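Local coordinates for protein DNA polymerase sliding clamp 2 (Thermococcus kodakarensis, PDB 3LX2) that probably encircles DNA as a homotrimeric ring that tethers the replicative polymerase and other proteins to DNA during rapid replication, at residues E4-S9 against L57-S62; S44-V49 against F242-R247; K146-V151 against F166-N171. All coordinates share one frame; numbering follows the deposited sequence.

Contact 1. Residues E4-S9 against L57-S62; sequences EIVFDS and LFSKYS. With SO4 (sulfate ion), chain E.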
# COMPACT_ATOMS: atom_id res chain seq x y z
N GLU A 4 11.25 35.68 -3.02
CA GLU A 4 11.77 34.54 -2.31
C GLU A 4 10.84 34.31 -1.10
O GLU A 4 10.79 35.12 -0.20
CB GLU A 4 13.22 34.77 -1.84
CG GLU A 4 13.71 33.58 -1.04
CD GLU A 4 15.23 33.40 -1.00
OE1 GLU A 4 15.87 33.37 -2.08
OE2 GLU A 4 15.77 33.24 0.14
N ILE A 5 10.17 33.17 -1.10
CA ILE A 5 9.23 32.81 -0.07
C ILE A 5 9.63 31.44 0.48
O ILE A 5 9.97 30.53 -0.29
CB ILE A 5 7.80 32.73 -0.70
CG1 ILE A 5 7.26 34.14 -0.90
CG2 ILE A 5 6.84 31.89 0.13
CD1 ILE A 5 6.02 34.22 -1.86
N VAL A 6 9.56 31.29 1.79
CA VAL A 6 9.96 30.07 2.43
C VAL A 6 8.83 29.61 3.33
O VAL A 6 8.39 30.38 4.21
CB VAL A 6 11.19 30.28 3.33
CG1 VAL A 6 11.59 28.98 3.91
CG2 VAL A 6 12.40 30.91 2.55
N PHE A 7 8.35 28.38 3.10
CA PHE A 7 7.33 27.80 3.95
C PHE A 7 7.95 26.61 4.69
O PHE A 7 8.66 25.82 4.11
CB PHE A 7 6.09 27.42 3.09
CG PHE A 7 4.86 27.00 3.90
CD1 PHE A 7 4.18 27.91 4.71
CD2 PHE A 7 4.37 25.69 3.82
CE1 PHE A 7 2.99 27.51 5.46
CE2 PHE A 7 3.19 25.27 4.53
CZ PHE A 7 2.50 26.18 5.35
N ASP A 8 7.68 26.44 5.96
CA ASP A 8 8.42 25.41 6.70
C ASP A 8 7.87 23.99 6.60
O ASP A 8 8.35 23.08 7.29
CB ASP A 8 8.61 25.78 8.16
CG ASP A 8 7.31 25.89 8.87
OD1 ASP A 8 6.30 25.42 8.30
OD2 ASP A 8 7.30 26.42 10.00
N SER A 9 6.88 23.77 5.75
CA SER A 9 6.43 22.39 5.51
C SER A 9 5.99 22.13 4.06
O SER A 9 4.82 22.39 3.68
CB SER A 9 5.35 21.99 6.52
OG SER A 9 4.95 20.65 6.32
N LEU A 57 2.10 33.43 7.26
CA LEU A 57 2.14 31.95 7.26
C LEU A 57 3.52 31.38 6.94
O LEU A 57 3.82 30.22 7.24
CB LEU A 57 1.11 31.42 6.24
CG LEU A 57 -0.32 31.28 6.75
CD1 LEU A 57 -1.18 30.97 5.59
CD2 LEU A 57 -0.30 30.13 7.73
N PHE A 58 4.36 32.21 6.35
CA PHE A 58 5.63 31.79 5.76
C PHE A 58 6.84 32.11 6.66
O PHE A 58 6.87 33.20 7.19
CB PHE A 58 5.75 32.47 4.38
CG PHE A 58 4.67 32.06 3.41
CD1 PHE A 58 4.84 30.95 2.59
CD2 PHE A 58 3.44 32.73 3.37
CE1 PHE A 58 3.79 30.54 1.68
CE2 PHE A 58 2.39 32.33 2.48
CZ PHE A 58 2.57 31.22 1.64
N SER A 59 7.81 31.19 6.85
CA SER A 59 9.02 31.53 7.62
C SER A 59 9.76 32.78 7.12
O SER A 59 10.18 33.60 7.92
CB SER A 59 10.04 30.42 7.64
OG SER A 59 9.43 29.17 7.65
N LYS A 60 9.96 32.89 5.81
CA LYS A 60 10.54 34.10 5.21
C LYS A 60 9.62 34.48 4.06
O LYS A 60 9.19 33.68 3.29
CB LYS A 60 11.97 33.92 4.68
CG LYS A 60 13.02 33.40 5.70
CD LYS A 60 13.88 34.51 6.29
CE LYS A 60 14.08 34.36 7.83
NZ LYS A 60 15.01 35.42 8.52
N TYR A 61 9.28 35.73 3.96
CA TYR A 61 8.43 36.10 2.91
C TYR A 61 9.05 37.36 2.44
O TYR A 61 9.30 38.24 3.25
CB TYR A 61 7.06 36.41 3.46
CG TYR A 61 6.07 36.58 2.35
CD1 TYR A 61 5.39 35.47 1.85
CD2 TYR A 61 5.81 37.84 1.77
CE1 TYR A 61 4.47 35.59 0.83
CE2 TYR A 61 4.89 37.97 0.75
CZ TYR A 61 4.23 36.84 0.28
OH TYR A 61 3.31 36.89 -0.75
N SER A 62 9.31 37.44 1.14
CA SER A 62 9.83 38.67 0.58
C SER A 62 9.59 38.78 -0.91
O SER A 62 10.12 37.98 -1.69
CB SER A 62 11.32 38.87 0.97
OG SER A 62 12.03 39.40 -0.13
S SO4 E . 5.92 17.79 8.15
O1 SO4 E . 4.99 18.70 7.55
O2 SO4 E . 6.85 17.23 7.15
O3 SO4 E . 6.64 18.64 9.10
O4 SO4 E . 5.23 16.65 8.81
O HOH W 1 6.33 28.40 7.02
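Ile5 forks between two aromatic side chains, Phe58 and Tyr61, next to a classic beta bulge that leads into the edge strand 60-63 of an antiparallel sheet in the N-terminal PCNA domain. CG1 stands beside the backbone N (chi1 -77°) and CG2 anti to it, which divides the branches. CG2 presses obliquely on Phe58, 3.3 Å from CD1 of that ring. The other arm runs alongside Tyr61, and Ile5 CD1 comes within 3.4 Å of Tyr61 CE1. Ile36 of strand 35-41 touches both Ile5 and Phe58, and Tyr61 OH is tied to Asn32 O. Next along this face, Phe7 turns its ring edge to the face of Phe58 in an offset edge-to-face pair, with centroids 5.5 Å apart and planes at 60°. The edge of the Phe7 ring also abuts the backbone, CE1 meeting Leu57 O at 3.3 Å near the ring plane.

On the reverse face Val6 supplies the bump: its CG2 lies 3.7 Å from Lys60 CB, side by side, before the bent lysine chain leads away. Ser59 and Lys60 both face Val6, two residues opposite one, which is the bulge. Val6 N donates to Lys60 O at 2.8 Å (159° at the hydrogen), whereas the return bond from Lys60 N to Val6 O is weak. At Asp8, past the strand, the carboxylate forms a salt bridge with Arg235. A water bridges the backbones, accepting from Asp8 N at 2.6 Å and donating to Leu57 O at 3.1 Å.

Contact 2. Residues S44-V49 against F242-R247; sequences SRVVLV and FLIAPR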
# COMPACT_ATOMS: atom_id res chain seq x y z
N SER A 44 -15.93 22.74 -16.14
CA SER A 44 -17.34 22.37 -16.04
C SER A 44 -18.15 23.45 -15.38
O SER A 44 -19.38 23.36 -15.32
CB SER A 44 -17.48 21.12 -15.19
OG SER A 44 -18.71 20.51 -15.54
N ARG A 45 -17.46 24.45 -14.86
CA ARG A 45 -18.07 25.48 -14.05
C ARG A 45 -18.82 24.88 -12.87
O ARG A 45 -19.74 25.48 -12.34
CB ARG A 45 -19.05 26.33 -14.87
CG ARG A 45 -18.56 26.70 -16.26
CD ARG A 45 -17.35 27.54 -16.09
NE ARG A 45 -16.69 27.87 -17.36
CZ ARG A 45 -15.44 28.30 -17.42
NH1 ARG A 45 -14.73 28.41 -16.31
NH2 ARG A 45 -14.89 28.60 -18.59
N VAL A 46 -18.44 23.68 -12.45
CA VAL A 46 -19.04 23.17 -11.24
C VAL A 46 -18.29 23.61 -9.97
O VAL A 46 -18.92 23.69 -8.89
CB VAL A 46 -19.24 21.68 -11.31
CG1 VAL A 46 -19.78 21.18 -10.01
CG2 VAL A 46 -20.27 21.39 -12.36
N VAL A 47 -17.01 23.96 -10.10
CA VAL A 47 -16.12 24.12 -8.94
C VAL A 47 -15.32 25.41 -8.96
O VAL A 47 -14.62 25.69 -9.90
CB VAL A 47 -15.16 22.87 -8.79
CG1 VAL A 47 -14.12 23.07 -7.74
CG2 VAL A 47 -15.95 21.65 -8.43
N LEU A 48 -15.48 26.22 -7.92
CA LEU A 48 -14.70 27.46 -7.76
C LEU A 48 -13.85 27.46 -6.50
O LEU A 48 -14.34 27.23 -5.40
CB LEU A 48 -15.61 28.70 -7.69
CG LEU A 48 -14.90 30.06 -7.42
CD1 LEU A 48 -15.78 31.24 -7.94
CD2 LEU A 48 -14.53 30.28 -5.93
N VAL A 49 -12.58 27.82 -6.68
CA VAL A 49 -11.68 27.91 -5.56
C VAL A 49 -11.24 29.34 -5.30
O VAL A 49 -10.92 30.10 -6.23
CB VAL A 49 -10.49 26.95 -5.69
CG1 VAL A 49 -9.48 27.48 -6.68
CG2 VAL A 49 -9.88 26.76 -4.37
N PHE A 242 -14.04 26.55 -1.43
CA PHE A 242 -14.64 26.00 -2.62
C PHE A 242 -16.15 26.30 -2.67
O PHE A 242 -16.91 26.10 -1.69
CB PHE A 242 -14.42 24.49 -2.66
CG PHE A 242 -12.97 24.05 -2.78
CD1 PHE A 242 -12.38 23.92 -4.02
CD2 PHE A 242 -12.21 23.75 -1.64
CE1 PHE A 242 -11.03 23.47 -4.14
CE2 PHE A 242 -10.88 23.32 -1.77
CZ PHE A 242 -10.28 23.19 -3.02
N LEU A 243 -16.58 26.82 -3.81
CA LEU A 243 -18.02 26.85 -4.09
C LEU A 243 -18.34 25.73 -5.06
O LEU A 243 -17.65 25.57 -6.09
CB LEU A 243 -18.46 28.20 -4.64
CG LEU A 243 -18.14 29.44 -3.81
CD1 LEU A 243 -18.46 30.67 -4.64
CD2 LEU A 243 -18.86 29.53 -2.52
N ILE A 244 -19.33 24.92 -4.72
CA ILE A 244 -19.70 23.80 -5.58
C ILE A 244 -21.14 23.99 -6.04
O ILE A 244 -22.07 24.06 -5.21
CB ILE A 244 -19.63 22.43 -4.89
CG1 ILE A 244 -18.23 22.17 -4.31
CG2 ILE A 244 -19.99 21.29 -5.93
CD1 ILE A 244 -18.09 22.54 -2.85
N ALA A 245 -21.32 24.07 -7.35
CA ALA A 245 -22.64 24.27 -7.95
C ALA A 245 -23.58 23.09 -7.63
O ALA A 245 -23.13 21.94 -7.58
CB ALA A 245 -22.53 24.51 -9.47
N PRO A 246 -24.86 23.40 -7.36
CA PRO A 246 -25.87 22.40 -7.05
C PRO A 246 -26.23 21.53 -8.23
O PRO A 246 -25.62 21.60 -9.27
CB PRO A 246 -27.09 23.22 -6.64
CG PRO A 246 -26.82 24.61 -7.14
CD PRO A 246 -25.36 24.77 -7.17
N ARG A 247 -27.25 20.72 -8.06
CA ARG A 247 -27.65 19.75 -9.07
C ARG A 247 -29.15 19.72 -9.22
O ARG A 247 -29.85 20.50 -8.57
CB ARG A 247 -27.15 18.37 -8.67
CG ARG A 247 -25.78 18.10 -9.15
CD ARG A 247 -25.65 16.63 -9.32
NE ARG A 247 -24.31 16.31 -9.80
CZ ARG A 247 -23.80 15.09 -9.82
NH1 ARG A 247 -24.52 14.05 -9.39
NH2 ARG A 247 -22.55 14.91 -10.26
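Val46, Leu48, Leu243 and Ala245 exchange three backbone hydrogen bonds that join the two segments antiparallel. Ala245 N, just past the strand pairing, donates to Val46 O at 2.9 Å, with 171° at the hydrogen. Leu48 and Leu243 form a reciprocal pair: Leu48 N reaches Leu243 O at 2.9 Å, and Leu243 N reaches Leu48 O at 2.8 Å. CA-H...O contacts fill in between, among them Phe242 CA to Leu48 O at 3.1 Å.

Strands 47-54 and 238-244 come from the N- and C-terminal PCNA domains, and their pairing makes one sheet continuous through the subunit. In PCNA relatives the pocket for client PIP motifs lies near this domain junction.

One CH-pi contact meets the face of the Phe242 ring. Val49 has CG1 between the backbone N and carbonyl carbon (chi1 77°), which leaves CG2 over that face, offset toward the rim and 3.5 Å from CE1. Val47 CG1 approaches the same ring obliquely, near CD1. Val47, Val49, Phe242 and Ile244 share the face covered by helices 10-21 and 202-209. On the reverse face the leucines lie side by side, with Leu48 CD2 4.2 Å from Leu243 CD1, and Leu243 also touches Trp130.

Contact 3. Residues K146-V151 against F166-N171; sequences KAAKLV and FKAEGN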
# COMPACT_ATOMS: atom_id res chain seq x y z
N LYS A 146 -18.27 9.53 1.63
CA LYS A 146 -17.85 8.20 1.16
C LYS A 146 -19.00 7.16 1.23
O LYS A 146 -19.03 6.19 0.49
CB LYS A 146 -16.70 7.75 1.99
CG LYS A 146 -15.63 7.10 1.23
CD LYS A 146 -14.37 7.03 2.08
CE LYS A 146 -13.56 8.35 1.93
NZ LYS A 146 -12.12 8.20 2.33
N ALA A 147 -19.95 7.39 2.13
CA ALA A 147 -21.11 6.55 2.24
C ALA A 147 -22.09 6.88 1.10
O ALA A 147 -22.76 6.00 0.56
CB ALA A 147 -21.75 6.72 3.61
N ALA A 148 -22.17 8.15 0.75
CA ALA A 148 -23.01 8.53 -0.39
C ALA A 148 -22.50 7.80 -1.64
O ALA A 148 -23.25 7.03 -2.24
CB ALA A 148 -23.05 10.04 -0.59
N LYS A 149 -21.21 7.98 -1.97
CA LYS A 149 -20.64 7.40 -3.18
C LYS A 149 -21.10 5.98 -3.47
O LYS A 149 -21.26 5.61 -4.62
CB LYS A 149 -19.09 7.45 -3.20
CG LYS A 149 -18.46 6.71 -4.40
CD LYS A 149 -17.27 7.42 -5.06
CE LYS A 149 -15.97 7.19 -4.25
NZ LYS A 149 -14.84 6.90 -5.14
N LEU A 150 -21.26 5.16 -2.43
CA LEU A 150 -21.69 3.80 -2.62
C LEU A 150 -23.09 3.73 -3.20
O LEU A 150 -23.46 2.78 -3.86
CB LEU A 150 -21.67 3.09 -1.30
CG LEU A 150 -20.66 1.98 -1.08
CD1 LEU A 150 -19.36 2.11 -1.87
CD2 LEU A 150 -20.37 1.86 0.41
N VAL A 151 -23.87 4.76 -2.96
CA VAL A 151 -25.25 4.72 -3.25
C VAL A 151 -25.59 5.52 -4.48
O VAL A 151 -26.50 5.13 -5.22
CB VAL A 151 -26.00 5.19 -2.02
CG1 VAL A 151 -27.46 5.51 -2.31
CG2 VAL A 151 -25.88 4.10 -0.99
N PHE A 166 -26.76 14.14 5.94
CA PHE A 166 -26.27 13.88 4.58
C PHE A 166 -26.80 12.57 3.95
O PHE A 166 -26.47 11.48 4.40
CB PHE A 166 -24.77 13.75 4.63
CG PHE A 166 -24.10 14.83 5.37
CD1 PHE A 166 -23.85 16.05 4.75
CD2 PHE A 166 -23.73 14.64 6.70
CE1 PHE A 166 -23.23 17.07 5.45
CE2 PHE A 166 -23.10 15.64 7.39
CZ PHE A 166 -22.85 16.87 6.76
N LYS A 167 -27.60 12.68 2.89
CA LYS A 167 -28.26 11.50 2.34
C LYS A 167 -28.17 11.40 0.86
O LYS A 167 -28.07 12.38 0.13
CB LYS A 167 -29.73 11.37 2.77
CG LYS A 167 -30.76 12.18 1.98
CD LYS A 167 -32.12 12.23 2.78
CE LYS A 167 -33.40 12.20 1.86
NZ LYS A 167 -34.63 12.89 2.48
N ALA A 168 -28.20 10.15 0.44
CA ALA A 168 -28.16 9.81 -0.95
C ALA A 168 -29.26 8.80 -1.24
O ALA A 168 -29.73 8.06 -0.36
CB ALA A 168 -26.79 9.28 -1.32
N GLU A 169 -29.70 8.80 -2.49
CA GLU A 169 -30.66 7.80 -2.93
C GLU A 169 -30.36 7.35 -4.36
O GLU A 169 -30.17 8.16 -5.26
CB GLU A 169 -32.10 8.28 -2.73
CG GLU A 169 -33.10 7.07 -2.90
CD GLU A 169 -34.61 7.37 -2.61
OE1 GLU A 169 -34.98 8.49 -2.17
OE2 GLU A 169 -35.42 6.42 -2.82
N GLY A 170 -30.29 6.03 -4.52
CA GLY A 170 -30.11 5.37 -5.82
C GLY A 170 -31.31 4.56 -6.25
O GLY A 170 -32.38 4.63 -5.62
N ASN A 171 -31.15 3.80 -7.35
CA ASN A 171 -32.19 2.92 -7.84
C ASN A 171 -32.77 2.00 -6.73
O ASN A 171 -34.02 1.93 -6.54
CB ASN A 171 -31.76 2.18 -9.13
CG ASN A 171 -30.56 1.16 -8.96
OD1 ASN A 171 -29.57 1.38 -8.23
ND2 ASN A 171 -30.63 0.05 -9.73
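Helix segment 146-151, which brings Ala148 and Val151 to the strand, runs almost parallel to strand 166-169, at 10° between their N-to-C directions and with axes 7.5 Å apart, a close approach made through small side chains. Ala148 and Ala168 supply the smallest: the two methyls meet, CB to CB, at 3.9 Å. The CA atoms of Ala148 and Ala168 are 5.3 Å apart.

One turn on, Val151 points at the strand and carries most of the remaining contact through a single branch. Its CG1 is anti to the backbone N (chi1 166°) and reaches the backbone at Gly170, just past the strand. It rests beside Ala168 CB at 4.0 Å and sits 3.6 Å from Gly170 N, so one methyl spans both residues. Gly170 has no side chain to hold the backbones apart, and its CA lies 3.7 Å from Val151 O. Lys167 and Glu169 point away from the helix.

Val175 of strand 174-179 touches both Val151 and Ala168, while Ile155 and Val202 also touch Ala148. Lys146, Ala147 and Leu150 turn instead to Leu82 and Phe111 of a neighbouring subunit. A helix laid on an antiparallel sheet in this way is the layered alpha/beta packing of a PCNA domain, here at the subunit boundary of the trimeric ring.

How the contacts relate
Contacts 1 and 2 are both antiparallel strand pairings, but in different sheets. Contact 1, about 20 Å from the chain's centre, mixes sound and weak bonds with a bulge and a water at a sheet edge of the N-terminal domain. Contact 2, centred about 12 Å from it, is the most central, is regularly bonded and joins the two domains. Contact 3, at about 23 Å the most peripheral, is helix-on-sheet packing of small apolar groups in the C-terminal domain, at a subunit boundary. Along the chain contact 3 nests within the loop closed by contact 2. Contact 1 lies across the chain's centre from both, and strands 47-54 and 60-63, consecutive in sequence, link it to contact 2.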